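Side-chain contacts in alanine racemase (Oenococcus oeni PSU-1, PDB 3HUR), which belongs to the alanine racemase family, joining an N-terminal TIM-barrel domain to a C-terminal domain built mostly of beta strands: residues 106-109 with 110-114; 49-52 with 53-57; 303-307 with 308-312; 19-22 with 23-27. All coordinates share one frame; numbering follows the deposited sequence.

Contact 1: 106-109 with 110-114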
# COMPACT_ATOMS: atom_id res chain seq x y z
N THR A 106 -32.53 10.92 19.70
CA THR A 106 -32.66 12.20 19.04
C THR A 106 -34.04 12.30 18.37
O THR A 106 -34.55 11.32 17.84
CB THR A 106 -31.54 12.44 17.99
OG1 THR A 106 -30.40 13.05 18.61
CG2 THR A 106 -32.00 13.37 16.93
N ILE A 107 -34.65 13.48 18.45
CA ILE A 107 -35.86 13.74 17.73
C ILE A 107 -35.42 14.28 16.38
O ILE A 107 -34.76 15.31 16.31
CB ILE A 107 -36.76 14.78 18.40
CG1 ILE A 107 -37.11 14.36 19.82
CG2 ILE A 107 -38.02 14.90 17.57
CD1 ILE A 107 -38.08 15.30 20.53
N PRO A 108 -35.80 13.59 15.31
CA PRO A 108 -35.25 13.93 14.03
C PRO A 108 -36.05 14.93 13.23
O PRO A 108 -35.49 15.57 12.33
CB PRO A 108 -35.25 12.58 13.30
CG PRO A 108 -36.46 11.94 13.80
CD PRO A 108 -36.49 12.29 15.26
N SER A 109 -37.36 15.02 13.52
CA SER A 109 -38.31 15.80 12.71
C SER A 109 -39.64 15.99 13.45
O SER A 109 -40.01 15.12 14.24
CB SER A 109 -38.59 15.09 11.36
OG SER A 109 -39.67 14.18 11.48
N LEU A 110 -40.37 17.07 13.15
CA LEU A 110 -41.72 17.27 13.70
C LEU A 110 -42.66 16.12 13.35
O LEU A 110 -43.42 15.64 14.20
CB LEU A 110 -42.35 18.60 13.25
CG LEU A 110 -43.66 18.99 13.99
CD1 LEU A 110 -43.40 19.22 15.46
CD2 LEU A 110 -44.32 20.21 13.36
N ALA A 111 -42.61 15.65 12.11
CA ALA A 111 -43.46 14.50 11.73
C ALA A 111 -43.31 13.30 12.71
O ALA A 111 -44.30 12.72 13.19
CB ALA A 111 -43.16 14.08 10.29
N TRP A 112 -42.05 12.99 13.03
CA TRP A 112 -41.71 11.87 13.92
C TRP A 112 -42.40 11.99 15.28
O TRP A 112 -42.88 11.02 15.82
CB TRP A 112 -40.17 11.80 14.09
CG TRP A 112 -39.67 10.67 14.97
CD1 TRP A 112 -39.18 9.47 14.56
CD2 TRP A 112 -39.62 10.65 16.41
NE1 TRP A 112 -38.83 8.71 15.64
CE2 TRP A 112 -39.10 9.40 16.79
CE3 TRP A 112 -39.99 11.56 17.40
CZ2 TRP A 112 -38.92 9.05 18.11
CZ3 TRP A 112 -39.81 11.20 18.72
CH2 TRP A 112 -39.28 9.96 19.06
N LEU A 113 -42.40 13.21 15.83
CA LEU A 113 -43.05 13.50 17.14
C LEU A 113 -44.55 13.41 17.08
O LEU A 113 -45.18 12.92 17.99
CB LEU A 113 -42.70 14.91 17.63
CG LEU A 113 -41.66 15.06 18.73
CD1 LEU A 113 -41.56 16.54 19.15
CD2 LEU A 113 -41.99 14.16 19.90
N GLN A 114 -45.12 13.93 16.00
CA GLN A 114 -46.58 13.93 15.84
C GLN A 114 -47.09 12.52 15.72
O GLN A 114 -48.15 12.22 16.26
CB GLN A 114 -47.02 14.74 14.61
CG GLN A 114 -46.71 16.22 14.71
CD GLN A 114 -46.76 16.94 13.37
OE1 GLN A 114 -46.82 16.31 12.31
NE2 GLN A 114 -46.73 18.26 13.42
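Ser109 and Trp112 meet across the first turn of helix 110-114, where the serine is the N-cap residue. Its hydroxyl OG accepts the backbone N-H of Trp112 at 3.1 Å, in a fairly straight bond (N-H...O 163°). At chi1 89° the hydroxyl sits between the backbone N and the carbonyl carbon of its own residue, which turns it toward the helix start. Serine suits a cap because its short side chain offers an acceptor to an amide that has no earlier helix carbonyl to bond. The carbonyl O of Ser109 adds a weak bond from Leu113 N at 3.4 Å.

The Trp112 side chain runs back along the loop, CG anti to the backbone N (chi1 -179°), and this brings a face of the indole against Pro108. Pro108 CD lies over the five-membered ring, 3.8 Å from its centroid, a CH-pi contact for which the C-H bonds of a proline ring are well suited. Ile107 belongs to the same small cluster: its CG2 branch meets Trp112 CE3 at 3.9 Å and Leu113 CG at 3.8 Å. The CG2 methyl thus fits between indole and leucine, while the other branch, ending in CD1, lies 3.9 Å from Leu113 CD1. At the polar end of the indole, NE1 gives its hydrogen to the carbonyl of Trp90.

The segment forms the strand-to-helix turn of the beta-alpha-beta unit 103-107, 110-114 and 123-128 in the barrel. Ile107 lies against Val125 and Leu127 of strand 123-128, while helix 141-153 covers Ile107, Leu110 and Leu113 through Ile151 and Ala147.

Contact 2: 49-52 with 53-57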
# COMPACT_ATOMS: atom_id res chain seq x y z
N ILE A 49 -15.91 0.61 26.39
CA ILE A 49 -16.28 0.07 27.68
C ILE A 49 -15.34 0.50 28.80
O ILE A 49 -15.79 1.13 29.73
CB ILE A 49 -16.37 -1.43 27.58
CG1 ILE A 49 -17.39 -1.76 26.53
CG2 ILE A 49 -16.73 -2.06 28.90
CD1 ILE A 49 -18.35 -2.78 26.90
N PRO A 50 -14.02 0.18 28.71
CA PRO A 50 -13.07 0.63 29.71
C PRO A 50 -13.06 2.14 29.91
O PRO A 50 -12.97 2.60 31.03
CB PRO A 50 -11.71 0.15 29.17
CG PRO A 50 -11.99 -0.59 27.96
CD PRO A 50 -13.43 -0.80 27.81
N LEU A 51 -13.13 2.89 28.82
CA LEU A 51 -13.25 4.35 28.91
C LEU A 51 -14.55 4.75 29.70
O LEU A 51 -14.48 5.44 30.70
CB LEU A 51 -13.21 4.98 27.51
CG LEU A 51 -11.83 5.15 26.84
CD1 LEU A 51 -11.99 5.58 25.38
CD2 LEU A 51 -10.93 6.11 27.59
N ALA A 52 -15.69 4.21 29.30
CA ALA A 52 -16.93 4.47 30.01
C ALA A 52 -16.89 4.08 31.49
O ALA A 52 -17.29 4.87 32.32
CB ALA A 52 -18.05 3.79 29.35
N LYS A 53 -16.40 2.89 31.82
CA LYS A 53 -16.26 2.50 33.21
C LYS A 53 -15.36 3.47 33.96
O LYS A 53 -15.65 3.83 35.08
CB LYS A 53 -15.65 1.12 33.35
CG LYS A 53 -16.56 -0.01 33.02
CD LYS A 53 -15.79 -1.31 33.13
CE LYS A 53 -16.67 -2.54 32.93
NZ LYS A 53 -17.50 -2.85 34.15
N ALA A 54 -14.23 3.86 33.37
CA ALA A 54 -13.38 4.84 34.02
C ALA A 54 -14.14 6.17 34.26
O ALA A 54 -13.95 6.81 35.27
CB ALA A 54 -12.15 5.10 33.20
N PHE A 55 -15.01 6.57 33.34
CA PHE A 55 -15.70 7.82 33.55
C PHE A 55 -16.80 7.71 34.62
O PHE A 55 -17.07 8.71 35.30
CB PHE A 55 -16.32 8.36 32.26
CG PHE A 55 -15.34 8.61 31.15
CD1 PHE A 55 -14.05 8.96 31.40
CD2 PHE A 55 -15.74 8.49 29.84
CE1 PHE A 55 -13.18 9.19 30.36
CE2 PHE A 55 -14.89 8.72 28.81
CZ PHE A 55 -13.61 9.05 29.06
N GLN A 56 -17.44 6.54 34.73
CA GLN A 56 -18.53 6.31 35.74
C GLN A 56 -17.96 6.29 37.16
O GLN A 56 -18.55 6.83 38.08
CB GLN A 56 -19.27 4.99 35.48
CG GLN A 56 -20.56 4.86 36.26
CD GLN A 56 -21.39 3.62 35.88
OE1 GLN A 56 -22.31 3.70 35.08
NE2 GLN A 56 -21.05 2.48 36.46
N GLU A 57 -16.78 5.72 37.31
CA GLU A 57 -16.23 5.49 38.61
C GLU A 57 -15.66 6.77 39.18
O GLU A 57 -15.62 6.94 40.41
CB GLU A 57 -15.15 4.40 38.57
CG GLU A 57 -13.88 4.65 39.47
CD GLU A 57 -14.07 4.25 40.93
OE1 GLU A 57 -15.12 3.67 41.23
OE2 GLU A 57 -13.17 4.51 41.77
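Lys53 N donates to Ile49 O at 2.8 Å in an almost linear bond (175°), the shortest of four i-to-i+4 bonds that join the two halves of helix 48-57 in the barrel domain. Pro50 fits this early turn because a residue near the start of a helix need not supply an N-H to it; its carbonyl still accepts Ala54 N at 2.9 Å.

Lys53 lays its CB and CG beside the Ile49 carbonyl oxygen and runs alongside the isoleucine side chain, pointing the same way, until CE comes 4.1 Å from Ile49 CG2. A long aliphatic stem thus shields apolar surface, while the bend at chi4 (-77°) helps carry NZ to the carbonyl of Ala78. Gln56 reaches away from this turn, and its OE1 accepts from both Thr81 N and Leu82 N. The small Ala52 and Ala54 suit buried places, Ala52 lying against Leu80 and Ala54 against Leu378 of helix 377-381.

On the buried side, Phe55 holds CG beside its own backbone N (chi1 -59°), which folds the ring back over the preceding turn. The carbonyl oxygen of Leu51, already bonded to Phe55 N, lies above one ring face, 3.3 Å from Phe55 CG. Farther out, Leu51 CD2 approaches Phe55 CZ at 4.2 Å.

Contact 3: 303-307 with 308-312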
# COMPACT_ATOMS: atom_id res chain seq x y z
N VAL A 303 13.59 5.62 20.48
CA VAL A 303 12.47 5.05 21.23
C VAL A 303 12.69 5.43 22.68
O VAL A 303 13.79 5.88 23.04
CB VAL A 303 12.40 3.52 21.06
CG1 VAL A 303 12.17 3.16 19.60
CG2 VAL A 303 13.69 2.88 21.54
N ILE A 304 11.67 5.24 23.51
CA ILE A 304 11.81 5.47 24.93
C ILE A 304 11.87 4.17 25.70
O ILE A 304 10.97 3.34 25.63
CB ILE A 304 10.63 6.30 25.49
CG1 ILE A 304 10.64 7.71 24.90
CG2 ILE A 304 10.66 6.35 27.01
CD1 ILE A 304 9.22 8.32 24.79
N ILE A 305 12.93 4.04 26.47
CA ILE A 305 13.10 2.93 27.38
C ILE A 305 13.50 3.52 28.72
O ILE A 305 14.46 4.29 28.81
CB ILE A 305 14.22 1.99 26.92
CG1 ILE A 305 13.82 1.25 25.65
CG2 ILE A 305 14.52 0.97 27.97
CD1 ILE A 305 14.97 0.59 24.94
N ASN A 306 12.74 3.16 29.75
CA ASN A 306 13.07 3.60 31.11
C ASN A 306 13.07 5.12 31.25
O ASN A 306 14.00 5.70 31.82
CB ASN A 306 14.45 3.07 31.50
CG ASN A 306 14.52 2.69 32.95
OD1 ASN A 306 14.10 1.60 33.33
ND2 ASN A 306 15.06 3.57 33.77
N GLY A 307 12.05 5.76 30.70
CA GLY A 307 11.97 7.22 30.74
C GLY A 307 12.98 7.90 29.82
O GLY A 307 12.84 9.07 29.52
N LYS A 308 13.97 7.15 29.34
CA LYS A 308 15.01 7.75 28.53
C LYS A 308 14.88 7.38 27.06
O LYS A 308 14.27 6.38 26.66
CB LYS A 308 16.42 7.36 29.03
CG LYS A 308 16.51 7.02 30.55
CD LYS A 308 17.89 7.37 31.17
CE LYS A 308 17.89 7.24 32.73
NZ LYS A 308 18.25 5.84 33.20
N ARG A 309 15.56 8.16 26.26
CA ARG A 309 15.40 8.16 24.86
C ARG A 309 16.68 7.59 24.20
O ARG A 309 17.66 8.30 24.04
CB ARG A 309 15.18 9.62 24.53
CG ARG A 309 14.50 9.86 23.24
CD ARG A 309 14.02 11.34 23.13
NE ARG A 309 13.99 11.75 21.72
CZ ARG A 309 15.07 11.97 20.95
NH1 ARG A 309 16.32 11.87 21.43
NH2 ARG A 309 14.91 12.31 19.66
N MET A 310 16.67 6.29 23.84
CA MET A 310 17.84 5.62 23.23
C MET A 310 17.67 5.52 21.70
O MET A 310 16.54 5.50 21.21
CB MET A 310 18.09 4.26 23.89
CG MET A 310 18.49 4.39 25.36
SD MET A 310 18.15 2.95 26.32
CE MET A 310 17.65 3.57 27.93
N PRO A 311 18.79 5.50 20.94
CA PRO A 311 18.69 5.66 19.50
C PRO A 311 18.50 4.36 18.72
O PRO A 311 18.96 3.30 19.14
CB PRO A 311 20.03 6.30 19.15
CG PRO A 311 20.95 5.64 20.07
CD PRO A 311 20.20 5.47 21.36
N ILE A 312 17.86 4.46 17.57
CA ILE A 312 17.65 3.33 16.72
C ILE A 312 18.85 3.30 15.81
O ILE A 312 19.18 4.30 15.21
CB ILE A 312 16.37 3.50 15.89
CG1 ILE A 312 15.16 3.15 16.74
CG2 ILE A 312 16.41 2.61 14.65
CD1 ILE A 312 13.85 3.59 16.14
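Strands 302-305 and 308-311 form a tight beta hairpin, antiparallel but strongly twisted (127° between segment directions), and a type I' turn from Ile305 to Lys308 reverses the chain. The two turn residues, Asn306 and Gly307, both have positive phi, which asparagine tolerates comparatively well and glycine adopts without strain. Ile305 N bonds Lys308 O at 2.7 Å; the return bond, Lys308 N to Ile305 O at 2.9 Å, comes from well above the carbonyl plane (56° out of it). Farther from the turn, Val303 and Met310 form a second hydrogen-bonded pair, in which the bond from Met310 N is weak.

Val303, Ile305, Lys308 and Met310 share one face of the hairpin. Met310 crosses Ile305 at about a right angle, its flexible thioether bringing CE to 3.9 Å from Ile305 CB and 3.4 Å from Ile305 O. Beta-branched Val303 and Ile305 suit extended backbone, and this face packs on Val323 and Val335 of the neighbouring strands 321-324 and 334-339. Ile304 and Arg309, a non-hydrogen-bonded pair, turn to the other face and touch Ile338; the arginine is largely in solvent. Beyond the paired residues, the Ile312 side chain swings back until its CD1 meets Val303 CG1 at 3.9 Å.

Contact 4: 19-22 with 23-27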
# COMPACT_ATOMS: atom_id res chain seq x y z
N ALA A 19 -7.29 9.70 30.59
CA ALA A 19 -8.56 10.01 29.93
C ALA A 19 -9.51 10.75 30.90
O ALA A 19 -10.25 11.66 30.49
CB ALA A 19 -9.24 8.73 29.35
N ALA A 20 -9.50 10.34 32.16
CA ALA A 20 -10.40 10.91 33.16
C ALA A 20 -10.00 12.35 33.33
O ALA A 20 -10.82 13.26 33.25
CB ALA A 20 -10.30 10.18 34.46
N HIS A 21 -8.71 12.52 33.54
CA HIS A 21 -8.09 13.79 33.70
C HIS A 21 -8.47 14.73 32.58
O HIS A 21 -8.76 15.90 32.82
CB HIS A 21 -6.59 13.57 33.77
CG HIS A 21 -5.79 14.82 33.84
ND1 HIS A 21 -5.45 15.42 35.04
CD2 HIS A 21 -5.21 15.56 32.87
CE1 HIS A 21 -4.73 16.50 34.80
NE2 HIS A 21 -4.56 16.60 33.49
N ASN A 22 -8.48 14.25 31.34
CA ASN A 22 -8.89 15.11 30.22
C ASN A 22 -10.34 15.58 30.35
O ASN A 22 -10.64 16.72 30.01
CB ASN A 22 -8.69 14.42 28.87
CG ASN A 22 -7.25 14.23 28.50
OD1 ASN A 22 -6.35 14.84 29.07
ND2 ASN A 22 -7.02 13.39 27.53
N LEU A 23 -11.24 14.72 30.83
CA LEU A 23 -12.64 15.14 31.01
C LEU A 23 -12.71 16.19 32.11
O LEU A 23 -13.38 17.20 31.97
CB LEU A 23 -13.58 13.98 31.32
CG LEU A 23 -13.99 13.09 30.14
CD1 LEU A 23 -15.23 12.24 30.49
CD2 LEU A 23 -14.23 13.92 28.92
N GLN A 24 -12.01 15.93 33.20
CA GLN A 24 -11.86 16.91 34.27
C GLN A 24 -11.31 18.29 33.80
O GLN A 24 -11.84 19.32 34.20
CB GLN A 24 -11.02 16.30 35.40
CG GLN A 24 -11.79 15.22 36.24
CD GLN A 24 -10.87 14.19 36.96
OE1 GLN A 24 -9.62 14.22 36.84
NE2 GLN A 24 -11.48 13.28 37.71
N GLU A 25 -10.27 18.33 32.97
CA GLU A 25 -9.68 19.59 32.51
C GLU A 25 -10.63 20.39 31.71
O GLU A 25 -10.74 21.61 31.90
CB GLU A 25 -8.47 19.38 31.60
CG GLU A 25 -7.22 19.01 32.33
CD GLU A 25 -6.60 20.17 33.04
OE1 GLU A 25 -6.29 21.20 32.38
OE2 GLU A 25 -6.41 20.02 34.26
N ILE A 26 -11.29 19.72 30.79
CA ILE A 26 -12.13 20.43 29.85
C ILE A 26 -13.43 20.90 30.53
O ILE A 26 -14.12 21.79 30.01
CB ILE A 26 -12.37 19.61 28.57
CG1 ILE A 26 -12.75 20.54 27.43
CG2 ILE A 26 -13.46 18.57 28.77
CD1 ILE A 26 -11.65 21.49 26.99
N ARG A 27 -13.77 20.27 31.66
CA ARG A 27 -14.86 20.74 32.51
C ARG A 27 -14.48 22.11 33.10
O ARG A 27 -15.25 23.05 33.03
CB ARG A 27 -15.15 19.75 33.65
CG ARG A 27 -16.50 19.96 34.32
CD ARG A 27 -16.68 19.08 35.57
NE ARG A 27 -18.04 18.54 35.64
CZ ARG A 27 -18.40 17.29 35.31
NH1 ARG A 27 -17.50 16.40 34.91
NH2 ARG A 27 -19.67 16.93 35.41
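Helix 16-30, which follows the strand 10-15 and precedes barrel strand 34-38, carries a ladder of i-to-i+4 bonds here, and His21 and Glu25 stand one turn apart on its outer side. They point the same way, ring and carboxylate planes only 18° apart. His21 CG is anti to the backbone N (chi1 176°), which brings the imidazole over toward the following turn; there NE2 lies 3.8 Å from Glu25 CG. Glutamate OE2 stays 4.0 Å from His21 NE2, so the pair packs without a hydrogen bond, although the nearby carboxylate would probably favour a positive ring.

Gln24 reaches back across the same turn, its OE1 coming to 3.5 Å from His21 CA. In the backbone, the Ala20 carbonyl oxygen holds two amides: Gln24 N at 2.9 Å, nearly straight (172°), and more weakly Leu23 N, which also bonds Ala19 O at 3.2 Å. Small alanines at 19 and 20 fit a buried helix surface.

Asn22 is buried, yet both ends of its amide are satisfied, OD1 by Glu248 N and ND2 by Ile229 O. Asparagine, with a donor and an acceptor in one short group, can tie the helix to two places in the connection between strands 222-223 and 251-263. On the barrel side Leu23 packs on Ala37 of strand 34-38, and Arg27 makes a salt bridge with Asp62, while Ala19 meets Ile250. Ala19 and Leu23 also pack against helix 48-57, through Leu51 and Phe55.

How the contacts relate
Contacts 2 and 4 are neighbours: their centres are 13 Å apart, and the helices that hold them pack directly. Leu51 CD2 meets Ala19 CB at 3.6 Å, and Phe55 CD1 meets Leu23 CD1 at the same distance, so the buried side of one helix rests on that of the other. Contact 1 belongs to the same barrel domain but lies farther round it; between nearest atoms, contacts 1 and 2 are about 19 Å apart, and contacts 1 and 4 are about 19 Å apart. Contact 3 is in the C-terminal domain, about 17 Å from contact 4 and 20 Å from contact 2 between nearest atoms. Contacts 1 and 3 lie on opposite sides of the chain's centre, 56 Å apart centre to centre.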